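Local coordinates for protein LacI family sugar-binding transcriptional regulator (Enterococcus faecalis V583, PDB 4RK0) that binds a sugar, here ribose, in its periplasmic-binding-protein-like core and probably represses transcription by binding DNA through a LacI-type helix-turn-helix, at the interface of chains A and B. Coordinates in Å, arbitrary orientation; residue numbers count along the deposited sequence, not the author numbering. Chains: chain A/B, LacI family sugar-binding transcriptional regulator.

The three contacts lie along one two-fold interface, with C-alpha centres about 12 Å apart for contacts 1 and 2, 16 Å for contacts 1 and 3, and 19 Å for contacts 2 and 3. Contacts 1 and 3 both use the helix that starts at residue 20: B:Arg27 serves in contact 1 and A:Arg27 in contact 3. Strand 39-44 contributes to contacts 2 and 3, and the short 3-10 helix after it to contact 1. Each contact has a symmetry twin. This spread suits the dimer typical of LacI-family regulators, although the crystal alone does not prove the assembly in solution.

Contact 1: the interface of chains A and B. Residues chain A 47; chain B 27, 30-31, 34, 234.
A:Gln47 lays its side chain across B:Arg27 at about a right angle and gives 103 Å² of its surface to chain B, against 20 Å² for the arginine and 12 Å² for B:Ser31. A bend at chi2 (-55°) carries the glutamine amide toward the arginine. Its carbonyl oxygen OE1 comes to 2.7 Å from the guanidinium NH1 of B:Arg27. Yet the amide and guanidinium planes are 69° apart and OE1 stands well above the guanidinium plane, so the N-H is not aimed at it and the approach is a close polar contact, without hydrogen-bond geometry. At the other branch, NE2 of A:Gln47 sits 3.1 Å from the backbone O of B:Arg27, again with its N-H pointing elsewhere. The same nitrogen faces CB of B:Ser31 at 3.6 Å. The aliphatic part of the glutamine packs too: CG lies 3.9 Å from CG of B:Arg27, and CB is 4.0 Å from CE2 of B:Tyr34. B:Glu30 lines this stem with OE1, 3.3 Å from CG of A:Gln47; its carboxylate plane is turned nearly parallel to the amide's. In the fold, the 3-10 helix 45-47 following strand 39-44 of chain A thus inserts one glutamine against helix 20-33 of chain B, with B:Phe234 of helix 233-249 at the margin.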
loop_
_atom_site.group_PDB
_atom_site.type_symbol
_atom_site.label_atom_id
_atom_site.label_comp_id
_atom_site.label_asym_id
_atom_site.label_seq_id
_atom_site.Cartn_x
_atom_site.Cartn_y
_atom_site.Cartn_z
ATOM N N GLN A 47 -3.792 7.449 11.243
ATOM C CA GLN A 47 -3.469 8.875 11.104
ATOM C C GLN A 47 -4.277 9.798 12.004
ATOM O O GLN A 47 -4.113 11.021 11.918
ATOM C CB GLN A 47 -3.557 9.341 9.629
ATOM C CG GLN A 47 -2.318 9.025 8.830
ATOM C CD GLN A 47 -1.080 9.600 9.485
ATOM O OE1 GLN A 47 -0.325 8.876 10.121
ATOM N NE2 GLN A 47 -0.901 10.911 9.383
ATOM N N ARG B 27 -1.252 9.727 3.666
ATOM C CA ARG B 27 -0.928 9.903 5.074
ATOM C C ARG B 27 -0.420 11.290 5.402
ATOM O O ARG B 27 -0.848 11.874 6.410
ATOM C CB ARG B 27 0.066 8.864 5.548
ATOM C CG ARG B 27 -0.574 7.516 5.718
ATOM C CD ARG B 27 0.401 6.487 6.259
ATOM N NE ARG B 27 0.623 6.622 7.696
ATOM C CZ ARG B 27 1.693 7.172 8.270
ATOM N NH1 ARG B 27 1.753 7.231 9.594
ATOM N NH2 ARG B 27 2.709 7.668 7.555
ATOM N N GLU B 30 -3.445 13.673 5.175
ATOM C CA GLU B 30 -4.273 13.438 6.318
ATOM C C GLU B 30 -3.740 14.019 7.618
ATOM O O GLU B 30 -4.524 14.352 8.516
ATOM C CB GLU B 30 -4.465 11.950 6.533
ATOM C CG GLU B 30 -5.367 11.269 5.503
ATOM C CD GLU B 30 -5.320 9.760 5.595
ATOM O OE1 GLU B 30 -4.361 9.199 6.203
ATOM O OE2 GLU B 30 -6.261 9.121 5.077
ATOM N N SER B 31 -2.425 14.100 7.756
ATOM C CA SER B 31 -1.855 14.623 9.006
ATOM C C SER B 31 -2.245 16.080 9.202
ATOM O O SER B 31 -2.326 16.568 10.336
ATOM C CB SER B 31 -0.323 14.471 9.045
ATOM O OG SER B 31 0.339 15.340 8.140
ATOM N N TYR B 34 -6.922 15.917 8.917
ATOM C CA TYR B 34 -7.639 15.361 10.061
ATOM C C TYR B 34 -7.729 16.327 11.260
ATOM O O TYR B 34 -8.780 16.457 11.891
ATOM C CB TYR B 34 -7.012 14.049 10.539
ATOM C CG TYR B 34 -7.346 12.815 9.689
ATOM C CD1 TYR B 34 -7.887 12.939 8.409
ATOM C CD2 TYR B 34 -7.078 11.530 10.164
ATOM C CE1 TYR B 34 -8.178 11.820 7.641
ATOM C CE2 TYR B 34 -7.364 10.408 9.410
ATOM C CZ TYR B 34 -7.918 10.558 8.152
ATOM O OH TYR B 34 -8.182 9.450 7.374
ATOM N N PHE B 234 5.822 11.838 2.623
ATOM C CA PHE B 234 4.957 12.295 3.733
ATOM C C PHE B 234 4.914 13.822 3.783
ATOM O O PHE B 234 3.845 14.433 3.858
ATOM C CB PHE B 234 5.466 11.760 5.077
ATOM C CG PHE B 234 4.495 11.945 6.219
ATOM C CD1 PHE B 234 3.543 10.993 6.479
ATOM C CD2 PHE B 234 4.552 13.072 7.031
ATOM C CE1 PHE B 234 2.637 11.147 7.523
ATOM C CE2 PHE B 234 3.653 13.237 8.068
ATOM C CZ PHE B 234 2.702 12.273 8.328
#

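Contact 2: the interface of chains A and B. Residues chain A 41, 55, 59, 62; chain B 37-40.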
loop_
_atom_site.group_PDB
_atom_site.type_symbol
_atom_site.label_atom_id
_atom_site.label_comp_id
_atom_site.label_asym_id
_atom_site.label_seq_id
_atom_site.Cartn_x
_atom_site.Cartn_y
_atom_site.Cartn_z
ATOM N N ILE A 41 -15.385 8.125 1.353
ATOM C CA ILE A 41 -14.775 8.971 2.386
ATOM C C ILE A 41 -13.778 8.104 3.137
ATOM O O ILE A 41 -14.155 7.116 3.729
ATOM C CB ILE A 41 -15.846 9.471 3.392
ATOM C CG1 ILE A 41 -16.942 10.268 2.683
ATOM C CG2 ILE A 41 -15.200 10.275 4.518
ATOM C CD1 ILE A 41 -16.456 11.389 1.801
ATOM N N TYR A 55 -11.013 12.315 15.753
ATOM C CA TYR A 55 -11.412 12.419 14.365
ATOM C C TYR A 55 -12.393 11.324 13.993
ATOM O O TYR A 55 -13.378 11.582 13.266
ATOM C CB TYR A 55 -10.207 12.326 13.446
ATOM C CG TYR A 55 -10.594 12.497 12.013
ATOM C CD1 TYR A 55 -10.865 13.774 11.510
ATOM C CD2 TYR A 55 -10.715 11.404 11.157
ATOM C CE1 TYR A 55 -11.210 13.954 10.185
ATOM C CE2 TYR A 55 -11.079 11.577 9.829
ATOM C CZ TYR A 55 -11.326 12.857 9.350
ATOM O OH TYR A 55 -11.674 13.091 8.035
ATOM N N LEU A 59 -16.102 11.762 12.741
ATOM C CA LEU A 59 -16.440 11.247 11.426
ATOM C C LEU A 59 -17.667 10.352 11.497
ATOM O O LEU A 59 -18.612 10.493 10.692
ATOM C CB LEU A 59 -15.253 10.545 10.794
ATOM C CG LEU A 59 -15.532 10.036 9.370
ATOM C CD1 LEU A 59 -15.467 11.159 8.347
ATOM C CD2 LEU A 59 -14.526 8.976 9.028
ATOM N N ARG A 62 -21.001 12.143 11.000
ATOM C CA ARG A 62 -21.370 12.837 9.770
ATOM C C ARG A 62 -22.568 12.144 9.164
ATOM O O ARG A 62 -22.747 10.927 9.349
ATOM C CB ARG A 62 -20.267 12.778 8.721
ATOM C CG ARG A 62 -18.907 13.273 9.157
ATOM C CD ARG A 62 -18.905 14.632 9.829
ATOM N NE ARG A 62 -17.530 14.883 10.243
ATOM C CZ ARG A 62 -16.690 15.749 9.681
ATOM N NH1 ARG A 62 -15.458 15.825 10.139
ATOM N NH2 ARG A 62 -17.067 16.543 8.682
ATOM N N ASN B 37 -10.274 18.943 10.959
ATOM C CA ASN B 37 -11.550 18.300 10.741
ATOM C C ASN B 37 -12.099 18.262 9.312
ATOM O O ASN B 37 -13.318 18.366 9.102
ATOM C CB ASN B 37 -12.598 18.899 11.666
ATOM C CG ASN B 37 -13.766 17.968 11.864
ATOM O OD1 ASN B 37 -13.579 16.754 12.022
ATOM N ND2 ASN B 37 -14.981 18.512 11.827
ATOM N N PHE B 38 -11.234 18.072 8.327
ATOM C CA PHE B 38 -11.725 17.885 6.962
ATOM C C PHE B 38 -12.044 16.408 6.686
ATOM O O PHE B 38 -11.535 15.477 7.342
ATOM C CB PHE B 38 -10.724 18.368 5.918
ATOM C CG PHE B 38 -10.714 19.840 5.694
ATOM C CD1 PHE B 38 -9.885 20.660 6.456
ATOM C CD2 PHE B 38 -11.458 20.402 4.683
ATOM C CE1 PHE B 38 -9.846 22.028 6.228
ATOM C CE2 PHE B 38 -11.423 21.769 4.442
ATOM C CZ PHE B 38 -10.617 22.580 5.214
ATOM N N ILE B 39 -12.905 16.222 5.698
ATOM C CA ILE B 39 -13.294 14.906 5.175
ATOM C C ILE B 39 -12.396 14.709 3.971
ATOM O O ILE B 39 -12.205 15.677 3.212
ATOM C CB ILE B 39 -14.766 14.924 4.667
ATOM C CG1 ILE B 39 -15.732 15.127 5.836
ATOM C CG2 ILE B 39 -15.116 13.652 3.922
ATOM C CD1 ILE B 39 -15.658 14.024 6.870
ATOM N N LEU B 40 -11.874 13.497 3.777
ATOM C CA LEU B 40 -11.039 13.182 2.599
ATOM C C LEU B 40 -11.782 12.184 1.692
ATOM O O LEU B 40 -12.080 11.073 2.078
ATOM C CB LEU B 40 -9.653 12.661 3.001
ATOM C CG LEU B 40 -8.545 12.535 1.934
ATOM C CD1 LEU B 40 -7.156 12.448 2.564
ATOM C CD2 LEU B 40 -8.782 11.349 1.000
HETATM O O HOH W 1 -12.062 11.575 5.722
HETATM O O HOH W 2 -14.168 13.884 11.412
#
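Strand 39-44 of the periplasmic-binding-protein-like core, the sugar-binding fold of LacI regulators, packs here from chain B, with the loop before it (B:Asn37, B:Phe38), on helix 54-59, A:Arg62 and A:Ile41 of chain A. B:Ile39 is central, with 84 Å² hidden by chain A. Its CG1 branch lies anti to the carbonyl carbon (chi1 -67°), and the terminal CD1 reaches between A:Leu59 and A:Arg62. CD1 stands 3.3 Å above the guanidinium plane of A:Arg62, over its centre, so a methyl group caps the cation's face. The packing is tight, as CD1 of A:Leu59 lies only 3.2 Å from CD1 of B:Ile39. The other branch, CG2 of B:Ile39, presses on CG2 and CD1 of A:Ile41 on the same strand of the other subunit, 3.4 Å from the CD1.

Polar links surround this packing. The phenol OH of A:Tyr55 donates a short hydrogen bond of 2.5 Å to the backbone O of B:Phe38, in the carbonyl plane (C=O...donor angle 147°). That hydroxyl also binds water 1 at 2.8 Å, which meets the backbone N of B:Leu40 at 2.7 Å. Water 2 lies over the rim of one ring face and joins the backbone O of A:Tyr55, NH1 of A:Arg62 and OD1 of B:Asn37, the last at 3.0 Å. NH1 of A:Arg62 lies 2.8 Å from OD1 of B:Asn37 with its N-H directed elsewhere; its hydrogen bond to the backbone O of B:Asn37 is weak.

Contact 3: the interface of chains A and B. Residues chain A 23-24, 26-27; chain B 16-18, 44.
B:Thr18 drives its methyl into the side of helix 20-35 of chain A, where A:Arg27 and A:Ala23 receive it; the buried areas are 56, 38 and 33 Å² in that order. With CG2 of the threonine anti to its carbonyl carbon, the methyl faces chain A. CG2 of B:Thr18 touches CD of A:Arg27 tightly at 3.2 Å, the two side chains crossing at about a right angle. CB of A:Ala23 adds an apolar contact at 3.9 Å to the same methyl carbon of B:Thr18. A:Gln24 closes over the methyl from another direction, its NE2 3.5 Å from CG2 of B:Thr18. Beside this cluster, CD1 of A:Ile26 meets CD1 of B:Ile17 at 3.9 Å.

Charge adds a looser link: NE of A:Arg27 forms a salt bridge with OD2 of B:Asp16 at 3.6 Å, although that aspartate is poorly ordered. Within chain B the loop is braced by a hydrogen bond from the backbone N of B:Ile17 to OD1 of B:Asn44. The guanidinium's rotation is probably restrained within chain A: NH1 of A:Arg27 donates a 2.8 Å hydrogen bond to OE1 of A:Gln24, on a carbonyl lone pair and only 6° out of the guanidinium plane.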
loop_
_atom_site.group_PDB
_atom_site.type_symbol
_atom_site.label_atom_id
_atom_site.label_comp_id
_atom_site.label_asym_id
_atom_site.label_seq_id
_atom_site.Cartn_x
_atom_site.Cartn_y
_atom_site.Cartn_z
ATOM N N ALA A 23 -5.117 -1.699 1.477
ATOM C CA ALA A 23 -5.175 -0.991 0.195
ATOM C C ALA A 23 -5.994 -1.764 -0.833
ATOM O O ALA A 23 -6.774 -1.167 -1.586
ATOM C CB ALA A 23 -3.768 -0.692 -0.331
ATOM N N GLN A 24 -5.837 -3.091 -0.856
ATOM C CA GLN A 24 -6.583 -3.924 -1.798
ATOM C C GLN A 24 -8.026 -4.039 -1.379
ATOM O O GLN A 24 -8.913 -4.122 -2.214
ATOM C CB GLN A 24 -5.947 -5.299 -1.914
ATOM C CG GLN A 24 -4.683 -5.339 -2.734
ATOM C CD GLN A 24 -4.901 -5.041 -4.213
ATOM O OE1 GLN A 24 -6.025 -4.938 -4.699
ATOM N NE2 GLN A 24 -3.801 -4.886 -4.933
ATOM N N ILE A 26 -9.676 -1.555 -0.069
ATOM C CA ILE A 26 -10.215 -0.314 -0.581
ATOM C C ILE A 26 -10.477 -0.393 -2.109
ATOM O O ILE A 26 -11.539 -0.013 -2.557
ATOM C CB ILE A 26 -9.349 0.903 -0.194
ATOM C CG1 ILE A 26 -9.521 1.212 1.309
ATOM C CG2 ILE A 26 -9.706 2.124 -1.019
ATOM C CD1 ILE A 26 -8.319 1.889 1.910
ATOM N N ARG A 27 -9.530 -0.886 -2.896
ATOM C CA ARG A 27 -9.808 -1.105 -4.323
ATOM C C ARG A 27 -11.047 -1.947 -4.584
ATOM O O ARG A 27 -11.806 -1.675 -5.504
ATOM C CB ARG A 27 -8.608 -1.811 -4.988
ATOM C CG ARG A 27 -7.406 -0.938 -5.108
ATOM C CD ARG A 27 -6.339 -1.569 -5.981
ATOM N NE ARG A 27 -6.810 -1.810 -7.341
ATOM C CZ ARG A 27 -7.122 -3.000 -7.861
ATOM N NH1 ARG A 27 -7.037 -4.126 -7.162
ATOM N NH2 ARG A 27 -7.528 -3.054 -9.116
ATOM N N ASP B 16 -3.084 5.319 -7.891
ATOM C CA ASP B 16 -3.580 4.195 -7.130
ATOM C C ASP B 16 -2.919 4.065 -5.765
ATOM O O ASP B 16 -1.696 4.088 -5.633
ATOM C CB ASP B 16 -3.419 2.867 -7.879
ATOM C CG ASP B 16 -4.358 1.783 -7.342
ATOM O OD1 ASP B 16 -4.059 1.240 -6.259
ATOM O OD2 ASP B 16 -5.401 1.487 -7.978
ATOM N N ILE B 17 -3.771 3.849 -4.774
ATOM C CA ILE B 17 -3.415 3.705 -3.363
ATOM C C ILE B 17 -2.647 2.407 -3.028
ATOM O O ILE B 17 -2.036 2.302 -1.967
ATOM C CB ILE B 17 -4.728 3.714 -2.518
ATOM C CG1 ILE B 17 -4.440 3.856 -1.018
ATOM C CG2 ILE B 17 -5.551 2.452 -2.767
ATOM C CD1 ILE B 17 -5.687 3.945 -0.170
ATOM N N THR B 18 -2.670 1.425 -3.920
ATOM C CA THR B 18 -1.892 0.213 -3.711
ATOM C C THR B 18 -0.408 0.415 -3.942
ATOM O O THR B 18 0.375 -0.446 -3.602
ATOM C CB THR B 18 -2.335 -0.917 -4.639
ATOM O OG1 THR B 18 -2.431 -0.416 -5.979
ATOM C CG2 THR B 18 -3.672 -1.446 -4.172
ATOM N N ASN B 44 -9.188 6.764 -6.629
ATOM C CA ASN B 44 -8.096 6.085 -7.331
ATOM C C ASN B 44 -8.350 6.181 -8.806
ATOM O O ASN B 44 -9.152 5.431 -9.364
ATOM C CB ASN B 44 -8.034 4.607 -7.001
ATOM C CG ASN B 44 -7.478 4.341 -5.650
ATOM O OD1 ASN B 44 -6.500 4.957 -5.239
ATOM N ND2 ASN B 44 -8.090 3.406 -4.945
#